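Uncharacterized protein PH0321 (PDB 3BS4) is of unknown function but has a KaiC-like domain, probably of the RecA-like ATPase family, and binds an unidentified peptide in the crystal. Local coordinates at residues 84-93 / 102-110; 49-59 / 139-150. One frame throughout, in Å; residues are numbered along the deposited sequence.

Contact 1: 84-93 / 102-110; sequences LAIVDTFGSF and GVWYLEGML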
loop_
_atom_site.group_PDB
_atom_site.type_symbol
_atom_site.label_atom_id
_atom_site.label_comp_id
_atom_site.label_asym_id
_atom_site.label_seq_id
_atom_site.Cartn_x
_atom_site.Cartn_y
_atom_site.Cartn_z
ATOM N N LEU A 84 -1.122 -13.414 -5.188
ATOM C CA LEU A 84 -1.166 -11.973 -5.441
ATOM C C LEU A 84 -2.337 -11.638 -6.368
ATOM O O LEU A 84 -2.544 -12.325 -7.378
ATOM C CB LEU A 84 0.157 -11.551 -6.075
ATOM C CG LEU A 84 0.317 -10.109 -6.561
ATOM C CD1 LEU A 84 0.166 -9.130 -5.386
ATOM C CD2 LEU A 84 1.648 -9.945 -7.288
ATOM N N ALA A 85 -3.097 -10.599 -6.017
ATOM C CA ALA A 85 -4.136 -10.049 -6.900
ATOM C C ALA A 85 -3.763 -8.602 -7.174
ATOM O O ALA A 85 -3.360 -7.898 -6.257
ATOM C CB ALA A 85 -5.494 -10.119 -6.247
ATOM N N ILE A 86 -3.881 -8.177 -8.430
ATOM C CA ILE A 86 -3.568 -6.789 -8.781
ATOM C C ILE A 86 -4.777 -6.163 -9.429
ATOM O O ILE A 86 -5.348 -6.737 -10.365
ATOM C CB ILE A 86 -2.349 -6.666 -9.734
ATOM C CG1 ILE A 86 -1.094 -7.249 -9.071
ATOM C CG2 ILE A 86 -2.121 -5.199 -10.127
ATOM C CD1 ILE A 86 0.156 -7.276 -9.942
ATOM N N VAL A 87 -5.191 -5.002 -8.921
ATOM C CA VAL A 87 -6.129 -4.167 -9.674
ATOM C C VAL A 87 -5.261 -3.147 -10.392
ATOM O O VAL A 87 -4.624 -2.299 -9.756
ATOM C CB VAL A 87 -7.153 -3.468 -8.774
ATOM C CG1 VAL A 87 -8.113 -2.596 -9.607
ATOM C CG2 VAL A 87 -7.931 -4.480 -7.909
ATOM N N ASP A 88 -5.208 -3.239 -11.711
ATOM C CA ASP A 88 -4.357 -2.341 -12.482
ATOM C C ASP A 88 -5.095 -1.050 -12.792
ATOM O O ASP A 88 -5.594 -0.823 -13.896
ATOM C CB ASP A 88 -3.814 -3.025 -13.741
ATOM C CG ASP A 88 -2.826 -2.157 -14.496
ATOM O OD1 ASP A 88 -2.464 -1.076 -14.000
ATOM O OD2 ASP A 88 -2.385 -2.564 -15.596
ATOM N N THR A 89 -5.161 -0.202 -11.776
ATOM C CA THR A 89 -5.828 1.081 -11.888
ATOM C C THR A 89 -5.125 1.967 -12.922
ATOM O O THR A 89 -5.777 2.662 -13.723
ATOM C CB THR A 89 -5.880 1.732 -10.494
ATOM O OG1 THR A 89 -6.620 0.858 -9.627
ATOM C CG2 THR A 89 -6.573 3.096 -10.540
ATOM N N PHE A 90 -3.799 1.945 -12.921
ATOM C CA PHE A 90 -3.045 2.742 -13.883
ATOM C C PHE A 90 -3.445 2.362 -15.310
ATOM O O PHE A 90 -3.774 3.236 -16.127
ATOM C CB PHE A 90 -1.545 2.543 -13.672
ATOM C CG PHE A 90 -0.697 3.399 -14.580
ATOM C CD1 PHE A 90 -0.237 4.647 -14.148
ATOM C CD2 PHE A 90 -0.411 2.987 -15.883
ATOM C CE1 PHE A 90 0.518 5.445 -14.991
ATOM C CE2 PHE A 90 0.356 3.775 -16.725
ATOM C CZ PHE A 90 0.817 5.006 -16.272
ATOM N N GLY A 91 -3.417 1.069 -15.618
ATOM C CA GLY A 91 -3.766 0.651 -16.988
ATOM C C GLY A 91 -5.212 0.988 -17.320
ATOM O O GLY A 91 -5.540 1.334 -18.463
ATOM N N SER A 92 -6.076 0.899 -16.318
ATOM C CA SER A 92 -7.494 1.208 -16.480
ATOM C C SER A 92 -7.695 2.670 -16.846
ATOM O O SER A 92 -8.439 2.972 -17.777
ATOM C CB SER A 92 -8.256 0.866 -15.195
ATOM O OG SER A 92 -8.075 -0.509 -14.868
ATOM N N PHE A 93 -7.019 3.577 -16.137
ATOM C CA PHE A 93 -7.131 4.994 -16.464
ATOM C C PHE A 93 -6.455 5.369 -17.770
ATOM O O PHE A 93 -6.890 6.320 -18.437
ATOM C CB PHE A 93 -6.583 5.862 -15.326
ATOM C CG PHE A 93 -7.594 6.158 -14.265
ATOM C CD1 PHE A 93 -8.581 7.122 -14.475
ATOM C CD2 PHE A 93 -7.566 5.489 -13.058
ATOM C CE1 PHE A 93 -9.517 7.398 -13.489
ATOM C CE2 PHE A 93 -8.495 5.777 -12.063
ATOM C CZ PHE A 93 -9.479 6.726 -12.293
ATOM N N GLY A 102 -4.890 -13.003 -12.696
ATOM C CA GLY A 102 -4.782 -12.321 -11.413
ATOM C C GLY A 102 -4.766 -10.803 -11.501
ATOM O O GLY A 102 -4.650 -10.132 -10.469
ATOM N N VAL A 103 -4.887 -10.264 -12.711
ATOM C CA VAL A 103 -4.858 -8.797 -12.927
ATOM C C VAL A 103 -6.226 -8.325 -13.392
ATOM O O VAL A 103 -6.700 -8.702 -14.480
ATOM C CB VAL A 103 -3.784 -8.336 -13.949
ATOM C CG1 VAL A 103 -3.771 -6.795 -14.091
ATOM C CG2 VAL A 103 -2.403 -8.804 -13.542
ATOM N N TRP A 104 -6.839 -7.502 -12.551
ATOM C CA TRP A 104 -8.167 -6.957 -12.790
ATOM C C TRP A 104 -8.091 -5.576 -13.382
ATOM O O TRP A 104 -7.300 -4.742 -12.926
ATOM C CB TRP A 104 -8.945 -6.875 -11.483
ATOM C CG TRP A 104 -10.042 -7.866 -11.382
ATOM C CD1 TRP A 104 -9.913 -9.215 -11.242
ATOM C CD2 TRP A 104 -11.449 -7.594 -11.403
ATOM N NE1 TRP A 104 -11.149 -9.804 -11.183
ATOM C CE2 TRP A 104 -12.111 -8.833 -11.274
ATOM C CE3 TRP A 104 -12.216 -6.427 -11.527
ATOM C CZ2 TRP A 104 -13.503 -8.942 -11.260
ATOM C CZ3 TRP A 104 -13.609 -6.536 -11.500
ATOM C CH2 TRP A 104 -14.232 -7.785 -11.373
ATOM N N TYR A 105 -8.924 -5.334 -14.394
ATOM C CA TYR A 105 -9.054 -4.027 -15.036
ATOM C C TYR A 105 -10.424 -3.445 -14.775
ATOM O O TYR A 105 -11.414 -4.167 -14.841
ATOM C CB TYR A 105 -8.814 -4.154 -16.532
ATOM C CG TYR A 105 -7.361 -4.342 -16.770
ATOM C CD1 TYR A 105 -6.510 -3.237 -16.800
ATOM C CD2 TYR A 105 -6.804 -5.618 -16.886
ATOM C CE1 TYR A 105 -5.155 -3.393 -16.981
ATOM C CE2 TYR A 105 -5.434 -5.777 -17.060
ATOM C CZ TYR A 105 -4.623 -4.647 -17.099
ATOM O OH TYR A 105 -3.252 -4.754 -17.261
ATOM N N LEU A 106 -10.464 -2.148 -14.478
ATOM C CA LEU A 106 -11.713 -1.440 -14.190
ATOM C C LEU A 106 -12.280 -0.872 -15.483
ATOM O O LEU A 106 -11.604 -0.117 -16.190
ATOM C CB LEU A 106 -11.500 -0.310 -13.178
ATOM C CG LEU A 106 -10.697 -0.673 -11.920
ATOM C CD1 LEU A 106 -10.055 0.570 -11.327
ATOM C CD2 LEU A 106 -11.523 -1.430 -10.886
ATOM N N GLU A 107 -13.530 -1.233 -15.767
ATOM C CA GLU A 107 -14.174 -0.911 -17.035
ATOM C C GLU A 107 -15.164 0.232 -16.837
ATOM O O GLU A 107 -15.638 0.452 -15.730
ATOM C CB GLU A 107 -14.905 -2.152 -17.571
ATOM C CG GLU A 107 -14.032 -3.412 -17.661
ATOM C CD GLU A 107 -12.938 -3.323 -18.726
ATOM O OE1 GLU A 107 -13.107 -2.577 -19.719
ATOM O OE2 GLU A 107 -11.901 -4.012 -18.572
ATOM N N GLY A 108 -15.470 0.956 -17.912
ATOM C CA GLY A 108 -16.447 2.047 -17.853
ATOM C C GLY A 108 -15.922 3.365 -17.322
ATOM O O GLY A 108 -14.707 3.600 -17.276
ATOM N N MET A 109 -16.843 4.233 -16.911
ATOM C CA MET A 109 -16.476 5.539 -16.393
ATOM C C MET A 109 -15.806 5.357 -15.049
ATOM O O MET A 109 -16.341 4.689 -14.157
ATOM C CB MET A 109 -17.707 6.454 -16.269
ATOM C CG MET A 109 -17.491 7.766 -15.501
ATOM S SD MET A 109 -16.366 8.966 -16.277
ATOM C CE MET A 109 -17.299 9.397 -17.745
ATOM N N LEU A 110 -14.627 5.954 -14.925
ATOM C CA LEU A 110 -13.896 5.950 -13.666
ATOM C C LEU A 110 -13.851 7.346 -13.077
ATOM O O LEU A 110 -12.992 8.168 -13.413
ATOM C CB LEU A 110 -12.480 5.385 -13.873
ATOM C CG LEU A 110 -12.415 3.986 -14.511
ATOM C CD1 LEU A 110 -10.952 3.541 -14.737
ATOM C CD2 LEU A 110 -13.187 2.948 -13.699
#

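Contact 2: 49-59 / 139-150; sequences DNLVGMFSISY and RELYGFAISMSG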
loop_
_atom_site.group_PDB
_atom_site.type_symbol
_atom_site.label_atom_id
_atom_site.label_comp_id
_atom_site.label_asym_id
_atom_site.label_seq_id
_atom_site.Cartn_x
_atom_site.Cartn_y
_atom_site.Cartn_z
ATOM N N ASP A 49 4.547 -16.275 2.050
ATOM C CA ASP A 49 3.338 -17.001 1.624
ATOM C C ASP A 49 2.022 -16.433 2.166
ATOM O O ASP A 49 1.114 -17.175 2.514
ATOM C CB ASP A 49 3.454 -18.506 1.951
ATOM C CG ASP A 49 2.486 -19.363 1.147
ATOM O OD1 ASP A 49 2.386 -19.172 -0.084
ATOM O OD2 ASP A 49 1.836 -20.250 1.746
ATOM N N ASN A 50 1.926 -15.108 2.251
ATOM C CA ASN A 50 0.664 -14.471 2.617
ATOM C C ASN A 50 -0.102 -14.095 1.367
ATOM O O ASN A 50 0.425 -14.215 0.268
ATOM C CB ASN A 50 0.950 -13.232 3.474
ATOM C CG ASN A 50 1.494 -13.608 4.823
ATOM O OD1 ASN A 50 0.788 -14.192 5.635
ATOM N ND2 ASN A 50 2.770 -13.301 5.064
ATOM N N LEU A 51 -1.347 -13.659 1.536
ATOM C CA LEU A 51 -2.125 -13.168 0.406
ATOM C C LEU A 51 -1.950 -11.660 0.304
ATOM O O LEU A 51 -1.942 -10.984 1.323
ATOM C CB LEU A 51 -3.594 -13.503 0.589
ATOM C CG LEU A 51 -3.909 -15.002 0.736
ATOM C CD1 LEU A 51 -5.400 -15.160 0.914
ATOM C CD2 LEU A 51 -3.387 -15.826 -0.437
ATOM N N VAL A 52 -1.791 -11.157 -0.914
ATOM C CA VAL A 52 -1.542 -9.729 -1.096
ATOM C C VAL A 52 -2.420 -9.229 -2.217
ATOM O O VAL A 52 -2.478 -9.849 -3.277
ATOM C CB VAL A 52 -0.057 -9.482 -1.408
ATOM C CG1 VAL A 52 0.192 -8.012 -1.788
ATOM C CG2 VAL A 52 0.817 -9.891 -0.204
ATOM N N GLY A 53 -3.109 -8.118 -1.977
ATOM C CA GLY A 53 -3.838 -7.432 -3.036
ATOM C C GLY A 53 -3.138 -6.100 -3.230
ATOM O O GLY A 53 -2.801 -5.448 -2.239
ATOM N N MET A 54 -2.892 -5.725 -4.482
ATOM C CA MET A 54 -2.257 -4.436 -4.790
ATOM C C MET A 54 -3.198 -3.582 -5.627
ATOM O O MET A 54 -3.723 -4.044 -6.648
ATOM C CB MET A 54 -0.966 -4.664 -5.583
ATOM C CG MET A 54 -0.177 -3.395 -5.866
ATOM S SD MET A 54 1.206 -3.754 -6.983
ATOM C CE MET A 54 1.775 -5.305 -6.210
ATOM N N PHE A 55 -3.387 -2.331 -5.206
ATOM C CA PHE A 55 -4.060 -1.340 -6.053
ATOM C C PHE A 55 -2.957 -0.568 -6.729
ATOM O O PHE A 55 -2.291 0.264 -6.107
ATOM C CB PHE A 55 -4.963 -0.446 -5.197
ATOM C CG PHE A 55 -5.983 -1.242 -4.436
ATOM C CD1 PHE A 55 -7.192 -1.588 -5.042
ATOM C CD2 PHE A 55 -5.687 -1.727 -3.174
ATOM C CE1 PHE A 55 -8.134 -2.361 -4.352
ATOM C CE2 PHE A 55 -6.604 -2.509 -2.479
ATOM C CZ PHE A 55 -7.836 -2.822 -3.078
ATOM N N SER A 56 -2.722 -0.898 -7.996
ATOM C CA SER A 56 -1.564 -0.364 -8.709
ATOM C C SER A 56 -1.999 0.874 -9.464
ATOM O O SER A 56 -2.465 0.788 -10.590
ATOM C CB SER A 56 -1.005 -1.429 -9.644
ATOM O OG SER A 56 0.198 -0.967 -10.211
ATOM N N ILE A 57 -1.896 2.019 -8.784
ATOM C CA ILE A 57 -2.519 3.269 -9.209
ATOM C C ILE A 57 -1.556 4.126 -10.030
ATOM O O ILE A 57 -1.954 4.734 -11.028
ATOM C CB ILE A 57 -2.965 4.075 -7.953
ATOM C CG1 ILE A 57 -4.029 3.293 -7.138
ATOM C CG2 ILE A 57 -3.467 5.488 -8.318
ATOM C CD1 ILE A 57 -3.987 3.570 -5.630
ATOM N N SER A 58 -0.297 4.175 -9.598
ATOM C CA SER A 58 0.625 5.213 -10.054
ATOM C C SER A 58 1.589 4.812 -11.157
ATOM O O SER A 58 2.135 5.712 -11.831
ATOM C CB SER A 58 1.434 5.764 -8.880
ATOM O OG SER A 58 0.617 6.509 -8.010
ATOM N N TYR A 59 1.828 3.503 -11.311
ATOM C CA TYR A 59 2.884 3.010 -12.209
ATOM C C TYR A 59 2.347 1.978 -13.180
ATOM O O TYR A 59 1.462 1.187 -12.827
ATOM C CB TYR A 59 4.071 2.414 -11.405
ATOM C CG TYR A 59 4.620 3.425 -10.440
ATOM C CD1 TYR A 59 5.355 4.514 -10.912
ATOM C CD2 TYR A 59 4.307 3.365 -9.078
ATOM C CE1 TYR A 59 5.822 5.490 -10.058
ATOM C CE2 TYR A 59 4.763 4.343 -8.211
ATOM C CZ TYR A 59 5.519 5.404 -8.713
ATOM O OH TYR A 59 5.999 6.415 -7.903
ATOM N N ARG A 139 -3.057 -17.991 6.600
ATOM C CA ARG A 139 -2.430 -16.841 5.945
ATOM C C ARG A 139 -2.991 -15.542 6.473
ATOM O O ARG A 139 -4.081 -15.502 7.051
ATOM C CB ARG A 139 -2.632 -16.889 4.429
ATOM C CG ARG A 139 -1.807 -17.950 3.780
ATOM C CD ARG A 139 -1.904 -17.923 2.272
ATOM N NE ARG A 139 -1.116 -19.023 1.731
ATOM C CZ ARG A 139 -1.584 -20.256 1.559
ATOM N NH1 ARG A 139 -2.857 -20.528 1.832
ATOM N NH2 ARG A 139 -0.777 -21.214 1.097
ATOM N N GLU A 140 -2.199 -14.484 6.316
ATOM C CA GLU A 140 -2.691 -13.128 6.499
ATOM C C GLU A 140 -2.932 -12.489 5.133
ATOM O O GLU A 140 -2.271 -12.835 4.154
ATOM C CB GLU A 140 -1.700 -12.297 7.319
ATOM C CG GLU A 140 -1.672 -12.656 8.798
ATOM C CD GLU A 140 -2.988 -12.398 9.513
ATOM O OE1 GLU A 140 -3.764 -11.502 9.096
ATOM O OE2 GLU A 140 -3.253 -13.099 10.518
ATOM N N LEU A 141 -3.902 -11.570 5.086
ATOM C CA LEU A 141 -4.185 -10.783 3.886
ATOM C C LEU A 141 -3.669 -9.367 4.079
ATOM O O LEU A 141 -3.949 -8.719 5.097
ATOM C CB LEU A 141 -5.688 -10.742 3.584
ATOM C CG LEU A 141 -6.159 -9.859 2.421
ATOM C CD1 LEU A 141 -5.577 -10.302 1.072
ATOM C CD2 LEU A 141 -7.694 -9.807 2.374
ATOM N N TYR A 142 -2.906 -8.906 3.100
ATOM C CA TYR A 142 -2.392 -7.537 3.128
ATOM C C TYR A 142 -2.835 -6.830 1.873
ATOM O O TYR A 142 -2.917 -7.454 0.824
ATOM C CB TYR A 142 -0.869 -7.541 3.168
ATOM C CG TYR A 142 -0.327 -8.115 4.442
ATOM C CD1 TYR A 142 -0.212 -7.327 5.584
ATOM C CD2 TYR A 142 0.063 -9.460 4.517
ATOM C CE1 TYR A 142 0.291 -7.863 6.783
ATOM C CE2 TYR A 142 0.549 -9.995 5.702
ATOM C CZ TYR A 142 0.668 -9.200 6.822
ATOM O OH TYR A 142 1.176 -9.729 7.993
ATOM N N GLY A 143 -3.100 -5.528 1.977
ATOM C CA GLY A 143 -3.335 -4.697 0.790
ATOM C C GLY A 143 -2.281 -3.617 0.710
ATOM O O GLY A 143 -1.767 -3.148 1.742
ATOM N N PHE A 144 -1.933 -3.251 -0.522
ATOM C CA PHE A 144 -0.991 -2.146 -0.767
ATOM C C PHE A 144 -1.568 -1.241 -1.820
ATOM O O PHE A 144 -1.971 -1.744 -2.875
ATOM C CB PHE A 144 0.348 -2.697 -1.259
ATOM C CG PHE A 144 1.085 -3.491 -0.213
ATOM C CD1 PHE A 144 2.091 -2.898 0.535
ATOM C CD2 PHE A 144 0.751 -4.823 0.047
ATOM C CE1 PHE A 144 2.763 -3.606 1.528
ATOM C CE2 PHE A 144 1.426 -5.549 1.049
ATOM C CZ PHE A 144 2.431 -4.937 1.784
ATOM N N ALA A 145 -1.641 0.068 -1.553
ATOM C CA ALA A 145 -2.094 1.035 -2.581
ATOM C C ALA A 145 -0.925 1.937 -2.981
ATOM O O ALA A 145 -0.456 2.748 -2.162
ATOM C CB ALA A 145 -3.268 1.887 -2.056
ATOM N N ILE A 146 -0.477 1.762 -4.231
ATOM C CA ILE A 146 0.736 2.396 -4.718
ATOM C C ILE A 146 0.405 3.237 -5.954
ATOM O O ILE A 146 0.309 2.716 -7.063
ATOM C CB ILE A 146 1.840 1.366 -5.061
ATOM C CG1 ILE A 146 2.037 0.360 -3.911
ATOM C CG2 ILE A 146 3.141 2.091 -5.395
ATOM C CD1 ILE A 146 2.879 -0.858 -4.262
ATOM N N SER A 147 0.183 4.539 -5.772
ATOM C CA SER A 147 0.155 5.251 -4.508
ATOM C C SER A 147 -1.001 6.212 -4.458
ATOM O O SER A 147 -1.606 6.515 -5.501
ATOM C CB SER A 147 1.375 6.204 -4.494
ATOM O OG SER A 147 2.586 5.465 -4.621
ATOM N N MET A 148 -1.424 6.620 -3.272
ATOM C CA MET A 148 -2.773 7.110 -3.071
ATOM C C MET A 148 -2.617 8.563 -3.634
ATOM O O MET A 148 -3.579 9.198 -4.095
ATOM C CB MET A 148 -3.095 7.207 -1.584
ATOM C CG MET A 148 -3.476 5.861 -0.962
ATOM S SD MET A 148 -4.992 5.147 -1.665
ATOM C CE MET A 148 -6.190 6.354 -1.000
ATOM N N SER A 149 -1.385 9.091 -3.627
ATOM C CA SER A 149 -1.089 10.403 -4.219
ATOM C C SER A 149 -1.358 10.431 -5.733
ATOM O O SER A 149 -1.573 11.501 -6.321
ATOM C CB SER A 149 0.370 10.826 -3.892
ATOM O OG SER A 149 1.276 9.761 -4.167
ATOM N N GLY A 150 -1.374 9.253 -6.362
ATOM C CA GLY A 150 -1.655 9.146 -7.794
ATOM C C GLY A 150 -3.033 9.643 -8.189
ATOM O O GLY A 150 -3.244 10.041 -9.343
HETATM O O HOH W 1 1.794 -12.280 8.338
HETATM O O HOH W 2 1.489 1.399 -9.298
#

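Contact 1: 84-93 / 102-110
I86 and V103 pair as parallel strand neighbours at one border of the sheet, where the short strand 103-104 docks on strand 84-87 and the chain beyond each strand stays in touch. I86 N donates to G102 O, W104 N to I86 O at 2.8 Å, and D88 N to W104 O, the usual parallel ladder. On the W104 side of the sheet, V87 CG1 meets L106 CD2 at 3.8 Å, the two side chains crossing at about a right angle, while A85 and V87 also touch H126 of helix 115-132. Past the ladder the hydroxyl of S92 takes over: OG accepts from L106 N at 2.9 Å and itself donates to D88 O at 2.7 Å. S92 N reaches that same carbonyl from the opposite face of its plane, so the oxygen is gripped twice. The Y105 ring lies alongside the D88 carboxylate, planes 55° apart, with OD2 2.9 Å from Y105 OH. With CG anti to the backbone N (chi1 -175°), D88 also turns OD1 back to G91 N, which comes from above the carboxylate plane. Farther on, L110 CD1 sits over the centre of the F93 ring, 4.0 Å from its centroid, in a CH-pi contact. The pattern is that of an edge strand in a parallel alpha/beta sheet, with D88 as N-cap of helix 89-94 where strand turns into helix.

Contact 2: 49-59 / 139-150
R139 grips D49 at the start of two parallel strands: NH2 meets OD2 on its syn side at 2.9 Å in a salt bridge, the guanidinium and carboxylate planes 80° apart, and NE adds weak bonds to D49 O and OD2. Cutting R139 back to an alanine would probably cost D49 OD2 this charge partner, though R83 still holds OD1, and take the R139 CD packing (3.7 Å) from L51 CD2. N50 OD1 accepts from E140 N at 3.1 Å. An unbroken ladder then runs from L51 N to I146 N. V52 CG1 touches F144 CD2 at 3.7 Å on one face, L51 CB meets L141 CD1 on the other. At the far end I146 O takes I57 N from above its plane and S58 N on a lone pair, and S58 OG, beside its own backbone N (chi1 -69°), receives S147 N, the amide of the cis peptide I146-S147, at 3.0 Å. A water joins S56 OG, Y59 N and I146 O. In the second shell, E190 binds Y59 and S147. Helix 34-47 covers V52 and F144; on the other face helix 115-132 packs on L51 and L141, and the bound peptide meets F55 and L141, while strands 84-87 and 184-190 flank the pair.

How the contacts relate
After strand 22-27 and helix 34-47 the chain reaches strand 51-56, which pairs with 141-146 only much later, so contact 2 closes a long loop with 79 residues between its segments. Inside that loop the chain makes helices 61-70 and 75-80, then strand 84-87, and contact 1 closes a much smaller loop of eight intervening residues; it is fully nested, and nothing crosses. Helix 115-132 then leads back to strand 141-146. The two contacts share one sheet: strand 51-56 stands between 84-87 and 141-146, and A85 O to M54 N and M54 O to V87 N probably join them. F90 also packs on I57 and Y59. Together they tie the border strand 103-104 to the buried centre.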